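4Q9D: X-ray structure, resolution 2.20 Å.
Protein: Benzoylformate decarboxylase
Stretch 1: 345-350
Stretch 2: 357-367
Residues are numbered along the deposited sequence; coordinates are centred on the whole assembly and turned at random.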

ATOM      1  N   ARG B 345      -6.800  45.655  20.968  1.00 43.65           N
ATOM      2  CA  ARG B 345      -5.889  45.571  22.109  1.00 38.85           C
ATOM      3  C   ARG B 345      -6.518  46.248  23.328  1.00 49.47           C
ATOM      4  O   ARG B 345      -7.086  47.340  23.235  1.00 42.10           O
ATOM      5  N   HIS B 346      -6.407  45.588  24.468  1.00 38.39           N
ATOM      6  CA  HIS B 346      -6.622  46.218  25.752  1.00 34.08           C
ATOM      7  C   HIS B 346      -5.693  45.492  26.720  1.00 36.28           C
ATOM      8  O   HIS B 346      -5.450  44.295  26.579  1.00 35.96           O
ATOM      9  N   SER B 347      -5.163  46.216  27.695  1.00 29.09           N
ATOM     10  CA  SER B 347      -4.119  45.679  28.549  1.00 33.09           C
ATOM     11  C   SER B 347      -4.629  45.049  29.838  1.00 40.98           C
ATOM     12  O   SER B 347      -5.497  45.608  30.500  1.00 38.34           O
ATOM     13  N   ASP B 348      -4.085  43.886  30.193  1.00 34.53           N
ATOM     14  CA  ASP B 348      -4.351  43.276  31.500  1.00 32.14           C
ATOM     15  C   ASP B 348      -3.091  43.293  32.364  1.00 34.69           C
ATOM     16  O   ASP B 348      -2.941  42.488  33.277  1.00 39.53           O
ATOM     17  N   ILE B 349      -2.173  44.196  32.054  1.00 30.78           N
ATOM     18  CA  ILE B 349      -0.991  44.415  32.893  1.00 41.21           C
ATOM     19  C   ILE B 349      -1.274  45.612  33.798  1.00 36.87           C
ATOM     20  O   ILE B 349      -1.823  46.607  33.327  1.00 38.91           O
ATOM     21  N   PRO B 350      -0.916  45.525  35.089  1.00 40.25           N
ATOM     22  CA  PRO B 350      -0.321  44.346  35.731  1.00 28.16           C
ATOM     23  C   PRO B 350      -1.365  43.349  36.194  1.00 37.85           C
ATOM     24  O   PRO B 350      -2.555  43.636  36.253  1.00 37.59           O
ATOM     25  N   SER B 357      -4.381  34.972  29.135  1.00 27.49           N
ATOM     26  CA  SER B 357      -3.395  34.847  28.056  1.00 29.63           C
ATOM     27  C   SER B 357      -3.102  36.217  27.419  1.00 28.05           C
ATOM     28  O   SER B 357      -2.003  36.472  26.905  1.00 29.85           O
ATOM     29  N   ASN B 358      -4.085  37.106  27.460  1.00 25.35           N
ATOM     30  CA  ASN B 358      -3.883  38.471  26.978  1.00 25.67           C
ATOM     31  C   ASN B 358      -2.752  39.184  27.748  1.00 29.25           C
ATOM     32  O   ASN B 358      -1.896  39.846  27.145  1.00 27.87           O
ATOM     33  N   ALA B 359      -2.726  39.027  29.076  1.00 28.29           N
ATOM     34  CA  ALA B 359      -1.630  39.566  29.884  1.00 27.03           C
ATOM     35  C   ALA B 359      -0.294  38.972  29.463  1.00 31.66           C
ATOM     36  O   ALA B 359       0.686  39.687  29.315  1.00 29.94           O
ATOM     37  N   VAL B 360      -0.255  37.648  29.295  1.00 33.02           N
ATOM     38  CA  VAL B 360       0.991  36.945  28.977  1.00 26.75           C
ATOM     39  C   VAL B 360       1.602  37.442  27.681  1.00 22.73           C
ATOM     40  O   VAL B 360       2.795  37.709  27.617  1.00 25.47           O
ATOM     41  N   TYR B 361       0.788  37.533  26.626  1.00 27.46           N
ATOM     42  CA  TYR B 361       1.322  37.947  25.324  1.00 29.56           C
ATOM     43  C   TYR B 361       1.732  39.413  25.279  1.00 29.37           C
ATOM     44  O   TYR B 361       2.673  39.770  24.574  1.00 27.77           O
ATOM     45  N   GLU B 362       1.061  40.266  26.055  1.00 27.54           N
ATOM     46  CA  GLU B 362       1.475  41.679  26.075  1.00 23.60           C
ATOM     47  C   GLU B 362       2.803  41.811  26.755  1.00 20.46           C
ATOM     48  O   GLU B 362       3.687  42.490  26.257  1.00 25.44           O
ATOM     49  N   VAL B 363       2.975  41.136  27.891  1.00 25.46           N
ATOM     50  CA  VAL B 363       4.300  41.110  28.507  1.00 25.39           C
ATOM     51  C   VAL B 363       5.373  40.607  27.536  1.00 29.41           C
ATOM     52  O   VAL B 363       6.473  41.152  27.473  1.00 28.18           O
ATOM     53  N   LEU B 364       5.062  39.563  26.769  1.00 32.19           N
ATOM     54  CA  LEU B 364       6.043  39.041  25.797  1.00 28.87           C
ATOM     55  C   LEU B 364       6.394  40.096  24.753  1.00 23.72           C
ATOM     56  O   LEU B 364       7.571  40.287  24.400  1.00 28.88           O
ATOM     57  N   SER B 365       5.372  40.788  24.247  1.00 25.64           N
ATOM     58  CA  SER B 365       5.635  41.807  23.223  1.00 30.93           C
ATOM     59  C   SER B 365       6.488  42.953  23.770  1.00 28.94           C
ATOM     60  O   SER B 365       7.287  43.550  23.040  1.00 33.29           O
ATOM     61  N   ASN B 366       6.349  43.256  25.054  1.00 28.52           N
ATOM     62  CA  ASN B 366       7.210  44.303  25.635  1.00 32.53           C
ATOM     63  C   ASN B 366       8.678  43.922  25.689  1.00 35.68           C
ATOM     64  O   ASN B 366       9.547  44.797  25.617  1.00 34.99           O
ATOM     65  N   VAL B 367       8.970  42.627  25.854  1.00 35.27           N
ATOM     66  CA  VAL B 367      10.380  42.210  26.008  1.00 33.58           C
ATOM     67  C   VAL B 367      10.974  41.433  24.820  1.00 34.07           C
ATOM     68  O   VAL B 367      12.187  41.267  24.723  1.00 31.89           O
TER

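An irregular loop segment, 345-350, lies along one helix, 357-367, and the helix meets it mainly with Asn-358, Ala-359 and Glu-362, one turn's worth of positions, extended by Val-363 and Asn-366. Arg-345 sets its CA-to-CB bond sideways and makes no contact with the helix.

His-346 pairs through its backbone. Its CB points away, yet with chi1 at p the ring comes back far enough to put Asn-358 ND2 over one face, 3.8 Å from CE1. The same ND2 donates to His-346 O at 2.8 Å, nearly straight at 170°. Water 1 accepts from His-346 N (3.0 Å) and is placed to donate to Asn-358 OD1 (2.8 Å), so the t-rotamer amide meets the loop directly through ND2 and through water at OD1.

Ser-347, sideways with chi1 t, donates from OG to Glu-362 OE1 at 2.7 Å. Its OG also accepts from Ile-349 N at 3.0 Å, so one hydroxyl both braces the loop locally and ties it to the helix. Glu-362 reaches out in a fully extended t,t conformation.

Asp-348, chi1 m, points toward the helix and takes the second proton of Asn-358: ND2 to OD2 is 3.0 Å at 166°. Its CB rests 3.9 Å from Ala-359 CB, where the small side chain accompanies the nearest pair of CA atoms, those of Asp-348 and Ala-359, at 4.9 Å. Water 2 fills the gap beside it, accepting from Asp-348 N (2.7 Å) and donating to Glu-362 OE1 (2.7 Å) and Asn-358 O (3.1 Å).

Ile-349 (m,t) supplies the apolar end. CD1 lies 3.6 Å from Val-363 CG2, 3.5 Å from Glu-362 CD and 3.7 Å from Asn-366 ND2. Pro-350, after a cis peptide bond, turns away and leaves the contact.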

ATOM      1  CB  ARG B 345      -4.542  46.247  21.839  1.00 37.25           C
ATOM      2  CG  ARG B 345      -3.731  45.699  20.702  1.00 50.38           C
ATOM      3  CD  ARG B 345      -2.394  46.416  20.563  1.00 44.05           C
ATOM      4  NE  ARG B 345      -1.381  45.523  19.983  1.00 60.27           N
ATOM      5  CZ  ARG B 345      -0.722  45.721  18.835  1.00 75.62           C
ATOM      6  NH1 ARG B 345      -0.935  46.819  18.105  1.00 72.13           N
ATOM      7  NH2 ARG B 345       0.170  44.810  18.417  1.00 47.85           N
ATOM      8  CB  HIS B 346      -8.084  46.096  26.178  1.00 40.18           C
ATOM      9  CG  HIS B 346      -8.443  44.743  26.709  1.00 55.69           C
ATOM     10  ND1 HIS B 346      -8.350  44.421  28.048  1.00 60.41           N
ATOM     11  CD2 HIS B 346      -8.884  43.626  26.081  1.00 60.88           C
ATOM     12  CE1 HIS B 346      -8.729  43.165  28.225  1.00 64.02           C
ATOM     13  NE2 HIS B 346      -9.058  42.662  27.047  1.00 74.25           N
ATOM     14  CB  SER B 347      -3.129  46.778  28.906  1.00 28.69           C
ATOM     15  OG  SER B 347      -2.229  46.265  29.849  1.00 33.43           O
ATOM     16  CB  ASP B 348      -4.824  41.839  31.339  1.00 39.18           C
ATOM     17  CG  ASP B 348      -6.231  41.748  30.807  1.00 42.15           C
ATOM     18  OD1 ASP B 348      -7.055  42.600  31.195  1.00 42.92           O
ATOM     19  OD2 ASP B 348      -6.512  40.821  30.007  1.00 42.01           O
ATOM     20  CB  ILE B 349       0.207  44.798  32.021  1.00 39.68           C
ATOM     21  CG1 ILE B 349       0.637  43.624  31.149  1.00 35.56           C
ATOM     22  CG2 ILE B 349       1.364  45.374  32.860  1.00 39.52           C
ATOM     23  CD1 ILE B 349       1.844  43.974  30.283  1.00 36.39           C
ATOM     24  CB  PRO B 350       0.387  44.937  36.951  1.00 36.12           C
ATOM     25  CG  PRO B 350      -0.537  46.095  37.348  1.00 42.55           C
ATOM     26  CD  PRO B 350      -0.978  46.683  36.016  1.00 36.83           C
ATOM     27  CB  SER B 357      -3.856  33.828  26.999  1.00 24.66           C
ATOM     28  OG  SER B 357      -5.226  33.994  26.671  1.00 32.35           O
ATOM     29  CB  ASN B 358      -5.210  39.241  27.045  1.00 30.18           C
ATOM     30  CG  ASN B 358      -5.094  40.646  26.491  1.00 38.95           C
ATOM     31  OD1 ASN B 358      -4.769  40.832  25.319  1.00 34.30           O
ATOM     32  ND2 ASN B 358      -5.350  41.649  27.336  1.00 33.65           N
ATOM     33  CB  ALA B 359      -1.865  39.276  31.363  1.00 24.71           C
ATOM     34  CB  VAL B 360       0.775  35.392  28.818  1.00 31.53           C
ATOM     35  CG1 VAL B 360       2.066  34.717  28.339  1.00 22.94           C
ATOM     36  CG2 VAL B 360       0.283  34.783  30.099  1.00 29.94           C
ATOM     37  CB  TYR B 361       0.363  37.604  24.185  1.00 28.76           C
ATOM     38  CG  TYR B 361       0.429  36.145  23.779  1.00 28.43           C
ATOM     39  CD1 TYR B 361       1.194  35.737  22.687  1.00 26.67           C
ATOM     40  CD2 TYR B 361      -0.251  35.168  24.508  1.00 24.98           C
ATOM     41  CE1 TYR B 361       1.276  34.369  22.329  1.00 33.74           C
ATOM     42  CE2 TYR B 361      -0.182  33.821  24.157  1.00 33.76           C
ATOM     43  CZ  TYR B 361       0.573  33.427  23.070  1.00 34.26           C
ATOM     44  OH  TYR B 361       0.597  32.089  22.742  1.00 30.44           O
ATOM     45  CB  GLU B 362       0.469  42.602  26.779  1.00 26.63           C
ATOM     46  CG  GLU B 362       0.974  44.059  26.718  1.00 34.69           C
ATOM     47  CD  GLU B 362       0.074  45.057  27.429  1.00 38.16           C
ATOM     48  OE1 GLU B 362      -0.922  44.636  28.078  1.00 30.48           O
ATOM     49  OE2 GLU B 362       0.386  46.264  27.342  1.00 38.31           O
ATOM     50  CB  VAL B 363       4.338  40.238  29.769  1.00 31.42           C
ATOM     51  CG1 VAL B 363       5.764  40.146  30.283  1.00 21.67           C
ATOM     52  CG2 VAL B 363       3.401  40.813  30.835  1.00 28.23           C
ATOM     53  CB  LEU B 364       5.482  37.818  25.071  1.00 26.80           C
ATOM     54  CG  LEU B 364       5.604  36.449  25.702  1.00 35.16           C
ATOM     55  CD1 LEU B 364       4.846  35.500  24.780  1.00 40.96           C
ATOM     56  CD2 LEU B 364       7.075  36.058  25.772  1.00 39.02           C
ATOM     57  CB  SER B 365       4.341  42.363  22.638  1.00 27.24           C
ATOM     58  OG  SER B 365       3.655  43.105  23.619  1.00 39.72           O
ATOM     59  CB  ASN B 366       6.750  44.671  27.045  1.00 32.27           C
ATOM     60  CG  ASN B 366       5.389  45.323  27.057  1.00 35.61           C
ATOM     61  OD1 ASN B 366       4.967  45.927  26.070  1.00 37.09           O
ATOM     62  ND2 ASN B 366       4.683  45.184  28.170  1.00 33.27           N
ATOM     63  CB  VAL B 367      10.616  41.413  27.318  1.00 37.55           C
ATOM     64  CG1 VAL B 367      10.033  42.168  28.510  1.00 43.59           C
ATOM     65  CG2 VAL B 367       9.965  40.069  27.230  1.00 39.35           C
TER
HETATM   66  O   HOH W   1      -6.353  42.663  23.923  1.00 40.55           O
HETATM   67  O   HOH W   2      -2.482  42.526  28.486  1.00 34.21           O